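Local coordinates for cleavage stimulation factor 77 (Encephalitozoon cuniculi, PDB 2UY1), which probably binds mRNA and, as a helical-repeat protein of the suppressor of forked family, probably serves in the 3'-end processing of pre-mRNA, at residues B[30-41]-B[49-57]; B[69-77]-B[83-91]. All coordinates share one frame; numbering follows the deposited sequence.

Contact 1 of 2, residues B[30-41]-B[49-57]; sequences YRSLESLFGRCL and LWMLYIEYV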
loop_
_atom_site.group_PDB
_atom_site.type_symbol
_atom_site.label_atom_id
_atom_site.label_comp_id
_atom_site.label_asym_id
_atom_site.label_seq_id
_atom_site.Cartn_x
_atom_site.Cartn_y
_atom_site.Cartn_z
ATOM N N TYR B 30 -48.978 -13.294 -41.184
ATOM C CA TYR B 30 -47.893 -13.456 -42.153
ATOM C C TYR B 30 -47.496 -12.134 -42.832
ATOM O O TYR B 30 -46.337 -11.966 -43.231
ATOM C CB TYR B 30 -48.217 -14.540 -43.171
ATOM C CG TYR B 30 -48.359 -15.952 -42.599
ATOM C CD1 TYR B 30 -49.206 -16.868 -43.204
ATOM C CD2 TYR B 30 -47.646 -16.361 -41.468
ATOM C CE1 TYR B 30 -49.352 -18.168 -42.713
ATOM C CE2 TYR B 30 -47.784 -17.677 -40.959
ATOM C CZ TYR B 30 -48.645 -18.568 -41.592
ATOM O OH TYR B 30 -48.817 -19.881 -41.117
ATOM N N ARG B 31 -48.444 -11.196 -42.900
ATOM C CA ARG B 31 -48.165 -9.822 -43.310
ATOM C C ARG B 31 -47.132 -9.175 -42.370
ATOM O O ARG B 31 -46.100 -8.696 -42.832
ATOM C CB ARG B 31 -49.468 -9.014 -43.414
ATOM C CG ARG B 31 -50.563 -9.803 -44.137
ATOM C CD ARG B 31 -51.856 -8.997 -44.434
ATOM N NE ARG B 31 -52.371 -9.406 -45.748
ATOM C CZ ARG B 31 -53.301 -8.754 -46.447
ATOM N NH1 ARG B 31 -53.850 -7.643 -45.961
ATOM N NH2 ARG B 31 -53.687 -9.221 -47.640
ATOM N N SER B 32 -47.403 -9.209 -41.061
ATOM C CA SER B 32 -46.461 -8.780 -40.017
ATOM C C SER B 32 -45.152 -9.582 -39.922
ATOM O O SER B 32 -44.068 -8.997 -39.758
ATOM C CB SER B 32 -47.147 -8.803 -38.648
ATOM O OG SER B 32 -48.103 -7.765 -38.505
ATOM N N LEU B 33 -45.244 -10.908 -39.945
ATOM C CA LEU B 33 -44.042 -11.753 -39.931
ATOM C C LEU B 33 -43.087 -11.406 -41.093
ATOM O O LEU B 33 -41.868 -11.348 -40.908
ATOM C CB LEU B 33 -44.416 -13.236 -40.018
ATOM C CG LEU B 33 -43.325 -14.299 -39.802
ATOM C CD1 LEU B 33 -42.557 -14.053 -38.525
ATOM C CD2 LEU B 33 -43.938 -15.719 -39.810
ATOM N N GLU B 34 -43.669 -11.185 -42.280
ATOM C CA GLU B 34 -42.906 -10.908 -43.513
ATOM C C GLU B 34 -42.219 -9.549 -43.503
ATOM O O GLU B 34 -41.120 -9.437 -44.074
ATOM C CB GLU B 34 -43.762 -11.075 -44.777
ATOM C CG GLU B 34 -43.995 -12.540 -45.157
ATOM C CD GLU B 34 -44.366 -12.749 -46.628
ATOM O OE1 GLU B 34 -44.190 -11.824 -47.461
ATOM O OE2 GLU B 34 -44.832 -13.857 -46.949
ATOM N N SER B 35 -42.862 -8.532 -42.887
ATOM C CA SER B 35 -42.229 -7.210 -42.602
ATOM C C SER B 35 -41.110 -7.333 -41.552
ATOM O O SER B 35 -40.138 -6.557 -41.570
ATOM C CB SER B 35 -43.252 -6.179 -42.078
ATOM O OG SER B 35 -44.521 -6.242 -42.735
ATOM N N LEU B 36 -41.285 -8.281 -40.616
ATOM C CA LEU B 36 -40.352 -8.462 -39.504
ATOM C C LEU B 36 -39.026 -9.016 -40.022
ATOM O O LEU B 36 -37.959 -8.508 -39.684
ATOM C CB LEU B 36 -40.913 -9.401 -38.438
ATOM C CG LEU B 36 -39.920 -9.672 -37.274
ATOM C CD1 LEU B 36 -40.586 -9.678 -35.903
ATOM C CD2 LEU B 36 -39.047 -10.933 -37.472
ATOM N N PHE B 37 -39.128 -10.088 -40.811
ATOM C CA PHE B 37 -37.999 -10.669 -41.501
ATOM C C PHE B 37 -37.380 -9.646 -42.457
ATOM O O PHE B 37 -36.167 -9.383 -42.411
ATOM C CB PHE B 37 -38.439 -11.922 -42.250
ATOM C CG PHE B 37 -38.565 -13.163 -41.377
ATOM C CD1 PHE B 37 -37.640 -13.441 -40.374
ATOM C CD2 PHE B 37 -39.612 -14.073 -41.587
ATOM C CE1 PHE B 37 -37.763 -14.586 -39.605
ATOM C CE2 PHE B 37 -39.740 -15.225 -40.806
ATOM C CZ PHE B 37 -38.808 -15.480 -39.826
ATOM N N GLY B 38 -38.227 -9.038 -43.287
ATOM C CA GLY B 38 -37.852 -7.892 -44.109
ATOM C C GLY B 38 -36.917 -6.925 -43.425
ATOM O O GLY B 38 -35.868 -6.574 -43.976
ATOM N N ARG B 39 -37.284 -6.507 -42.217
ATOM C CA ARG B 39 -36.475 -5.569 -41.402
ATOM C C ARG B 39 -35.311 -6.184 -40.599
ATOM O O ARG B 39 -34.289 -5.522 -40.414
ATOM C CB ARG B 39 -37.375 -4.775 -40.434
ATOM C CG ARG B 39 -38.302 -3.751 -41.125
ATOM C CD ARG B 39 -39.373 -3.158 -40.171
ATOM N NE ARG B 39 -38.838 -2.087 -39.324
ATOM C CZ ARG B 39 -39.445 -1.555 -38.254
ATOM N NH1 ARG B 39 -40.649 -1.970 -37.846
ATOM N NH2 ARG B 39 -38.830 -0.585 -37.586
ATOM N N CYS B 40 -35.455 -7.424 -40.127
ATOM C CA CYS B 40 -34.554 -7.979 -39.087
ATOM C C CYS B 40 -33.654 -9.137 -39.471
ATOM O O CYS B 40 -32.641 -9.363 -38.784
ATOM C CB CYS B 40 -35.346 -8.421 -37.843
ATOM S SG CYS B 40 -36.224 -7.084 -37.054
ATOM N N LEU B 41 -34.018 -9.886 -40.520
ATOM C CA LEU B 41 -33.257 -11.084 -40.909
ATOM C C LEU B 41 -31.798 -10.853 -41.345
ATOM O O LEU B 41 -30.875 -11.377 -40.713
ATOM C CB LEU B 41 -34.001 -11.936 -41.937
ATOM C CG LEU B 41 -33.615 -13.422 -41.849
ATOM C CD1 LEU B 41 -33.852 -14.104 -40.448
ATOM C CD2 LEU B 41 -34.342 -14.121 -42.936
ATOM N N LEU B 49 -34.482 -18.579 -35.879
ATOM C CA LEU B 49 -34.876 -17.316 -36.513
ATOM C C LEU B 49 -34.634 -17.296 -37.977
ATOM O O LEU B 49 -35.540 -17.116 -38.739
ATOM C CB LEU B 49 -34.156 -16.129 -35.924
ATOM C CG LEU B 49 -34.399 -14.714 -36.377
ATOM C CD1 LEU B 49 -35.814 -14.422 -36.728
ATOM C CD2 LEU B 49 -33.983 -13.866 -35.321
ATOM N N TRP B 50 -33.377 -17.438 -38.353
ATOM C CA TRP B 50 -33.051 -17.980 -39.640
ATOM C C TRP B 50 -33.730 -19.317 -39.796
ATOM O O TRP B 50 -34.395 -19.546 -40.737
ATOM C CB TRP B 50 -31.536 -18.025 -39.859
ATOM C CG TRP B 50 -30.944 -16.675 -40.123
ATOM C CD1 TRP B 50 -30.626 -15.756 -39.217
ATOM C CD2 TRP B 50 -30.624 -16.112 -41.391
ATOM N NE1 TRP B 50 -30.146 -14.653 -39.809
ATOM C CE2 TRP B 50 -30.106 -14.853 -41.154
ATOM C CE3 TRP B 50 -30.724 -16.554 -42.698
ATOM C CZ2 TRP B 50 -29.697 -14.022 -42.176
ATOM C CZ3 TRP B 50 -30.322 -15.743 -43.698
ATOM C CH2 TRP B 50 -29.820 -14.491 -43.443
ATOM N N MET B 51 -33.611 -20.164 -38.823
ATOM C CA MET B 51 -34.245 -21.479 -38.922
ATOM C C MET B 51 -35.774 -21.394 -39.000
ATOM O O MET B 51 -36.424 -22.202 -39.653
ATOM C CB MET B 51 -33.811 -22.364 -37.758
ATOM C CG MET B 51 -32.345 -22.760 -37.818
ATOM S SD MET B 51 -31.807 -23.369 -39.439
ATOM C CE MET B 51 -30.262 -24.145 -38.918
ATOM N N LEU B 52 -36.335 -20.399 -38.333
ATOM C CA LEU B 52 -37.755 -20.116 -38.403
ATOM C C LEU B 52 -38.157 -19.513 -39.741
ATOM O O LEU B 52 -39.281 -19.738 -40.223
ATOM C CB LEU B 52 -38.157 -19.187 -37.241
ATOM C CG LEU B 52 -38.457 -20.033 -35.996
ATOM C CD1 LEU B 52 -37.969 -19.336 -34.705
ATOM C CD2 LEU B 52 -39.962 -20.393 -35.949
ATOM N N TYR B 53 -37.243 -18.740 -40.328
ATOM C CA TYR B 53 -37.425 -18.256 -41.676
ATOM C C TYR B 53 -37.555 -19.426 -42.638
ATOM O O TYR B 53 -38.386 -19.383 -43.549
ATOM C CB TYR B 53 -36.283 -17.344 -42.097
ATOM C CG TYR B 53 -36.491 -16.806 -43.477
ATOM C CD1 TYR B 53 -37.591 -15.986 -43.764
ATOM C CD2 TYR B 53 -35.592 -17.114 -44.513
ATOM C CE1 TYR B 53 -37.790 -15.479 -45.035
ATOM C CE2 TYR B 53 -35.789 -16.634 -45.792
ATOM C CZ TYR B 53 -36.889 -15.813 -46.048
ATOM O OH TYR B 53 -37.089 -15.305 -47.301
ATOM N N ILE B 54 -36.737 -20.460 -42.401
ATOM C CA ILE B 54 -36.778 -21.733 -43.126
ATOM C C ILE B 54 -38.106 -22.476 -42.874
ATOM O O ILE B 54 -38.796 -22.851 -43.832
ATOM C CB ILE B 54 -35.537 -22.654 -42.818
ATOM C CG1 ILE B 54 -34.217 -22.006 -43.272
ATOM C CG2 ILE B 54 -35.669 -24.022 -43.510
ATOM C CD1 ILE B 54 -32.984 -22.854 -42.910
ATOM N N GLU B 55 -38.471 -22.672 -41.600
ATOM C CA GLU B 55 -39.784 -23.249 -41.264
ATOM C C GLU B 55 -40.936 -22.510 -42.003
ATOM O O GLU B 55 -41.714 -23.140 -42.701
ATOM C CB GLU B 55 -40.009 -23.313 -39.739
ATOM C CG GLU B 55 -40.938 -24.449 -39.280
ATOM C CD GLU B 55 -41.837 -24.064 -38.099
ATOM O OE1 GLU B 55 -41.405 -23.221 -37.263
ATOM O OE2 GLU B 55 -42.982 -24.601 -38.014
ATOM N N TYR B 56 -41.004 -21.184 -41.878
ATOM C CA TYR B 56 -41.944 -20.363 -42.667
ATOM C C TYR B 56 -41.882 -20.542 -44.214
ATOM O O TYR B 56 -42.910 -20.800 -44.843
ATOM C CB TYR B 56 -41.886 -18.881 -42.282
ATOM C CG TYR B 56 -42.828 -18.001 -43.094
ATOM C CD1 TYR B 56 -44.212 -18.197 -43.038
ATOM C CD2 TYR B 56 -42.332 -16.983 -43.933
ATOM C CE1 TYR B 56 -45.085 -17.400 -43.787
ATOM C CE2 TYR B 56 -43.193 -16.180 -44.673
ATOM C CZ TYR B 56 -44.567 -16.399 -44.601
ATOM O OH TYR B 56 -45.434 -15.625 -45.320
ATOM N N VAL B 57 -40.703 -20.412 -44.821
ATOM C CA VAL B 57 -40.571 -20.598 -46.267
ATOM C C VAL B 57 -41.051 -22.009 -46.718
ATOM O O VAL B 57 -41.617 -22.171 -47.804
ATOM C CB VAL B 57 -39.128 -20.260 -46.759
ATOM C CG1 VAL B 57 -38.143 -21.326 -46.333
ATOM C CG2 VAL B 57 -39.084 -20.044 -48.266
#

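Contact 2 of 2, residues B[69-77]-B[83-91]; sequences EVYEFTLGQ and DSYGLFKEY. Unlike the reference sequence in segment 83-91: F88 (reference Tyr).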
loop_
_atom_site.group_PDB
_atom_site.type_symbol
_atom_site.label_atom_id
_atom_site.label_comp_id
_atom_site.label_asym_id
_atom_site.label_seq_id
_atom_site.Cartn_x
_atom_site.Cartn_y
_atom_site.Cartn_z
ATOM N N GLU B 69 -32.371 -23.282 -51.879
ATOM C CA GLU B 69 -31.689 -22.060 -52.282
ATOM C C GLU B 69 -31.700 -21.113 -51.079
ATOM O O GLU B 69 -31.064 -20.045 -51.081
ATOM C CB GLU B 69 -32.480 -21.398 -53.414
ATOM C CG GLU B 69 -32.913 -22.349 -54.532
ATOM C CD GLU B 69 -34.418 -22.280 -54.821
ATOM O OE1 GLU B 69 -35.005 -21.162 -54.784
ATOM O OE2 GLU B 69 -35.013 -23.360 -55.070
ATOM N N VAL B 70 -32.466 -21.527 -50.069
ATOM C CA VAL B 70 -32.723 -20.774 -48.841
ATOM C C VAL B 70 -31.916 -21.376 -47.675
ATOM O O VAL B 70 -31.983 -20.885 -46.555
ATOM C CB VAL B 70 -34.251 -20.705 -48.506
ATOM C CG1 VAL B 70 -34.496 -20.145 -47.110
ATOM C CG2 VAL B 70 -34.998 -19.839 -49.528
ATOM N N TYR B 71 -31.172 -22.445 -47.951
ATOM C CA TYR B 71 -30.130 -22.930 -47.043
ATOM C C TYR B 71 -28.807 -22.323 -47.433
ATOM O O TYR B 71 -27.932 -22.134 -46.593
ATOM C CB TYR B 71 -30.011 -24.449 -47.086
ATOM C CG TYR B 71 -31.023 -25.171 -46.245
ATOM C CD1 TYR B 71 -30.709 -25.581 -44.958
ATOM C CD2 TYR B 71 -32.303 -25.424 -46.733
ATOM C CE1 TYR B 71 -31.623 -26.239 -44.179
ATOM C CE2 TYR B 71 -33.241 -26.091 -45.967
ATOM C CZ TYR B 71 -32.890 -26.497 -44.690
ATOM O OH TYR B 71 -33.808 -27.161 -43.924
ATOM N N GLU B 72 -28.662 -22.056 -48.724
ATOM C CA GLU B 72 -27.558 -21.256 -49.271
ATOM C C GLU B 72 -27.577 -19.820 -48.775
ATOM O O GLU B 72 -26.529 -19.284 -48.488
ATOM C CB GLU B 72 -27.614 -21.232 -50.807
ATOM C CG GLU B 72 -27.539 -22.614 -51.486
ATOM C CD GLU B 72 -27.301 -22.518 -52.985
ATOM O OE1 GLU B 72 -27.996 -21.706 -53.649
ATOM O OE2 GLU B 72 -26.427 -23.273 -53.495
ATOM N N PHE B 73 -28.771 -19.203 -48.742
ATOM C CA PHE B 73 -28.989 -17.829 -48.201
ATOM C C PHE B 73 -28.645 -17.725 -46.704
ATOM O O PHE B 73 -27.984 -16.771 -46.294
ATOM C CB PHE B 73 -30.402 -17.313 -48.561
ATOM C CG PHE B 73 -30.764 -15.948 -47.982
ATOM C CD1 PHE B 73 -30.070 -14.784 -48.353
ATOM C CD2 PHE B 73 -31.859 -15.828 -47.097
ATOM C CE1 PHE B 73 -30.403 -13.518 -47.812
ATOM C CE2 PHE B 73 -32.215 -14.582 -46.549
ATOM C CZ PHE B 73 -31.474 -13.407 -46.918
ATOM N N THR B 74 -29.050 -18.735 -45.928
ATOM C CA THR B 74 -28.688 -18.910 -44.516
ATOM C C THR B 74 -27.176 -19.202 -44.302
ATOM O O THR B 74 -26.545 -18.576 -43.449
ATOM C CB THR B 74 -29.607 -20.012 -43.836
ATOM O OG1 THR B 74 -30.993 -19.695 -44.049
ATOM C CG2 THR B 74 -29.354 -20.158 -42.347
ATOM N N LEU B 75 -26.611 -20.125 -45.093
ATOM C CA LEU B 75 -25.168 -20.352 -45.128
ATOM C C LEU B 75 -24.355 -19.143 -45.526
ATOM O O LEU B 75 -23.207 -19.049 -45.139
ATOM C CB LEU B 75 -24.776 -21.565 -45.980
ATOM C CG LEU B 75 -25.103 -22.972 -45.443
ATOM C CD1 LEU B 75 -24.838 -24.016 -46.519
ATOM C CD2 LEU B 75 -24.352 -23.352 -44.197
ATOM N N GLY B 76 -24.945 -18.191 -46.253
ATOM C CA GLY B 76 -24.289 -16.888 -46.504
ATOM C C GLY B 76 -23.956 -16.246 -45.160
ATOM O O GLY B 76 -22.887 -15.665 -44.982
ATOM N N GLN B 77 -24.878 -16.397 -44.206
ATOM C CA GLN B 77 -24.750 -15.799 -42.876
ATOM C C GLN B 77 -23.953 -16.647 -41.887
ATOM O O GLN B 77 -23.099 -16.110 -41.181
ATOM C CB GLN B 77 -26.119 -15.512 -42.271
ATOM C CG GLN B 77 -26.050 -14.439 -41.204
ATOM C CD GLN B 77 -26.338 -13.063 -41.752
ATOM O OE1 GLN B 77 -26.112 -12.793 -42.935
ATOM N NE2 GLN B 77 -26.898 -12.197 -40.912
ATOM N N ASP B 83 -21.497 -24.030 -35.016
ATOM C CA ASP B 83 -22.625 -24.914 -34.791
ATOM C C ASP B 83 -23.495 -25.044 -36.040
ATOM O O ASP B 83 -24.705 -25.228 -35.942
ATOM C CB ASP B 83 -23.447 -24.416 -33.607
ATOM C CG ASP B 83 -24.039 -25.539 -32.782
ATOM O OD1 ASP B 83 -23.523 -26.686 -32.822
ATOM O OD2 ASP B 83 -25.012 -25.254 -32.060
ATOM N N SER B 84 -22.861 -24.987 -37.208
ATOM C CA SER B 84 -23.565 -24.962 -38.480
ATOM C C SER B 84 -23.861 -26.360 -39.051
ATOM O O SER B 84 -24.470 -26.473 -40.120
ATOM C CB SER B 84 -22.774 -24.134 -39.491
ATOM O OG SER B 84 -21.435 -24.610 -39.560
ATOM N N TYR B 85 -23.427 -27.391 -38.336
ATOM C CA TYR B 85 -23.447 -28.786 -38.788
ATOM C C TYR B 85 -24.813 -29.308 -39.267
ATOM O O TYR B 85 -24.897 -29.892 -40.342
ATOM C CB TYR B 85 -22.840 -29.701 -37.722
ATOM C CG TYR B 85 -23.198 -31.161 -37.891
ATOM C CD1 TYR B 85 -22.464 -31.995 -38.750
ATOM C CD2 TYR B 85 -24.298 -31.710 -37.214
ATOM C CE1 TYR B 85 -22.816 -33.364 -38.914
ATOM C CE2 TYR B 85 -24.655 -33.058 -37.370
ATOM C CZ TYR B 85 -23.921 -33.878 -38.216
ATOM O OH TYR B 85 -24.285 -35.213 -38.346
ATOM N N GLY B 86 -25.868 -29.095 -38.480
ATOM C CA GLY B 86 -27.210 -29.484 -38.885
ATOM C C GLY B 86 -27.647 -28.655 -40.081
ATOM O O GLY B 86 -28.331 -29.152 -40.975
ATOM N N LEU B 87 -27.237 -27.392 -40.110
ATOM C CA LEU B 87 -27.502 -26.545 -41.263
ATOM C C LEU B 87 -26.749 -27.060 -42.503
ATOM O O LEU B 87 -27.346 -27.146 -43.560
ATOM C CB LEU B 87 -27.179 -25.074 -40.966
ATOM C CG LEU B 87 -27.371 -24.022 -42.067
ATOM C CD1 LEU B 87 -28.856 -23.844 -42.461
ATOM C CD2 LEU B 87 -26.780 -22.723 -41.598
ATOM N N PHE B 88 -25.457 -27.413 -42.354
ATOM C CA PHE B 88 -24.668 -27.940 -43.471
ATOM C C PHE B 88 -25.276 -29.282 -43.891
ATOM O O PHE B 88 -25.560 -29.481 -45.072
ATOM C CB PHE B 88 -23.162 -28.008 -43.165
ATOM C CG PHE B 88 -22.370 -26.752 -43.594
ATOM C CD1 PHE B 88 -21.816 -25.899 -42.649
ATOM C CD2 PHE B 88 -22.191 -26.430 -44.947
ATOM C CE1 PHE B 88 -21.057 -24.754 -43.027
ATOM C CE2 PHE B 88 -21.453 -25.275 -45.341
ATOM C CZ PHE B 88 -20.864 -24.441 -44.375
ATOM N N LYS B 89 -25.556 -30.150 -42.912
ATOM C CA LYS B 89 -26.257 -31.439 -43.121
ATOM C C LYS B 89 -27.548 -31.316 -43.940
ATOM O O LYS B 89 -27.678 -31.963 -44.980
ATOM C CB LYS B 89 -26.521 -32.172 -41.776
ATOM C CG LYS B 89 -27.310 -33.501 -41.878
ATOM C CD LYS B 89 -27.328 -34.234 -40.542
ATOM C CE LYS B 89 -27.854 -35.674 -40.674
ATOM N NZ LYS B 89 -26.779 -36.750 -40.731
ATOM N N GLU B 90 -28.497 -30.505 -43.484
ATOM C CA GLU B 90 -29.785 -30.380 -44.165
ATOM C C GLU B 90 -29.663 -29.858 -45.616
ATOM O O GLU B 90 -30.429 -30.239 -46.487
ATOM C CB GLU B 90 -30.729 -29.475 -43.374
ATOM C CG GLU B 90 -31.300 -30.097 -42.127
ATOM C CD GLU B 90 -31.771 -29.065 -41.118
ATOM O OE1 GLU B 90 -31.456 -29.254 -39.925
ATOM O OE2 GLU B 90 -32.442 -28.070 -41.503
ATOM N N TYR B 91 -28.698 -28.985 -45.856
ATOM C CA TYR B 91 -28.502 -28.364 -47.164
ATOM C C TYR B 91 -28.168 -29.347 -48.311
ATOM O O TYR B 91 -27.540 -30.397 -48.110
ATOM C CB TYR B 91 -27.429 -27.301 -47.022
ATOM C CG TYR B 91 -26.861 -26.760 -48.297
ATOM C CD1 TYR B 91 -27.697 -26.290 -49.318
ATOM C CD2 TYR B 91 -25.479 -26.663 -48.473
ATOM C CE1 TYR B 91 -27.172 -25.767 -50.489
ATOM C CE2 TYR B 91 -24.935 -26.121 -49.644
ATOM C CZ TYR B 91 -25.789 -25.681 -50.651
ATOM O OH TYR B 91 -25.278 -25.147 -51.819
#

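Contact 1 of 2, residues B[30-41]-B[49-57]
The hydroxyl of Y56 donates to the carboxylate of E34, with OH and OE2 2.5 Å apart, a very short hydrogen bond that ties the outer side of a helix pair. OE2 sits at the edge of the Y56 ring, close to its plane, while the carboxylate itself is turned well out of that plane. Two features deliver the group: Y56 holds CG anti to its backbone N (chi1 179°), which reaches the ring across to helix 30-40, and the E34 chain runs extended beyond CG to meet it. The same ring is packed by apolar neighbours. L33 lays CD2 over one face, and Y30 meets it obliquely, Y56 CE1 lying 3.6 Å from Y30 CD2 above a face of the Y30 ring.

One turn further along, F37 points into the middle of the contact. Y53 directs its edge at the F37 face in an edge-to-face pair, with planes 76° apart, and its CB also lies over that face. L49 closes on F37 as well, CD1 coming within 3.5 Å of F37 CE1. At the far end L41 splits its two methyls between two rings: CD1 stands almost exactly on the normal of the five-membered ring of W50, 3.7 Å from its centroid, and CD2 lies over a face of the Y53 ring, a second CH-pi contact. The indole NE1 has its own partner, the carbonyl O of S44.

Helices 30-40 and 49-57 thus run roughly antiparallel, at 139°. Their cohesion rests on aromatic rings and leucine methyls in the buried part, with one phenol-carboxylate bond at a more exposed margin, where it probably helps to position the Y56 hydroxyl.

Contact 2 of 2, residues B[69-77]-B[83-91]
L75 and L87 meet side by side at the centre of this helix pair, pointing opposite ways, with their CD2 methyls 3.6 Å apart. With chi1 at 179°, the L87 side chain swings opposite its backbone N, which brings both methyls against helix 69-77: both touch T74 CG2, while CD1 also reaches CD1 of Y71. The two methyls of L75 go to different rings. Its CD2 stands over the middle of the F88 ring, 3.5 Å from the centroid and 7° off the normal, a clear CH-pi contact; F88 is a phenylalanine where the reference sequence has tyrosine. Its CD1 presses against Y91, 3.4 Å from CD2 of that ring, and Y71 CB packs on Y91 CD1 alongside.

Moving outward, the apolar layer passes into two tyrosine-glutamate bonds that run in opposite senses between the helices. Y71 OH donates to E90 OE2 at 2.9 Å, and the oxygen lies at the ring edge, in its plane. In return Y91 OH donates to E72 OE2 at 2.8 Å, with E72 CG brushing the same ring on the way. Both carboxylates accept through the anti lone pair, the one facing away from the other oxygen, and each glutamate extends beyond CG to make the reach. T74 keeps its hydroxyl within its own helix, OG1 bonding to V70 O, which leaves its methyl to face L87.

The axes of helices 69-77 and 85-90 approach to 10.2 Å at 150°. A leucine core edged by reciprocal phenol-carboxylate bonds packs these consecutive helices nearly antiparallel, as neighbouring helices do in TPR-like alpha-solenoids, consistent with the HAT-type repeats known for the suppressor of forked family.

Overall arrangement
Contacts 1 and 2 are consecutive along the chain, the first closing before the second opens, and their centres lie about 16 Å apart, both about 35 Å from the centre of the chain. Four helices take part, 30-40, 47-57, 69-78 and 85-90, and the two pairs are joined where helix 47-57 packs on helix 69-78. There W50 rests against F73, T74 and Q77, and I54 against the hydroxyl end of Y71, which thereby takes part in both neighbourhoods. Each of the last three helices packs on the one before it, illustrating how an all-helical solenoid grows by repeating local antiparallel packing, here near the N-terminal end of an elongated molecule.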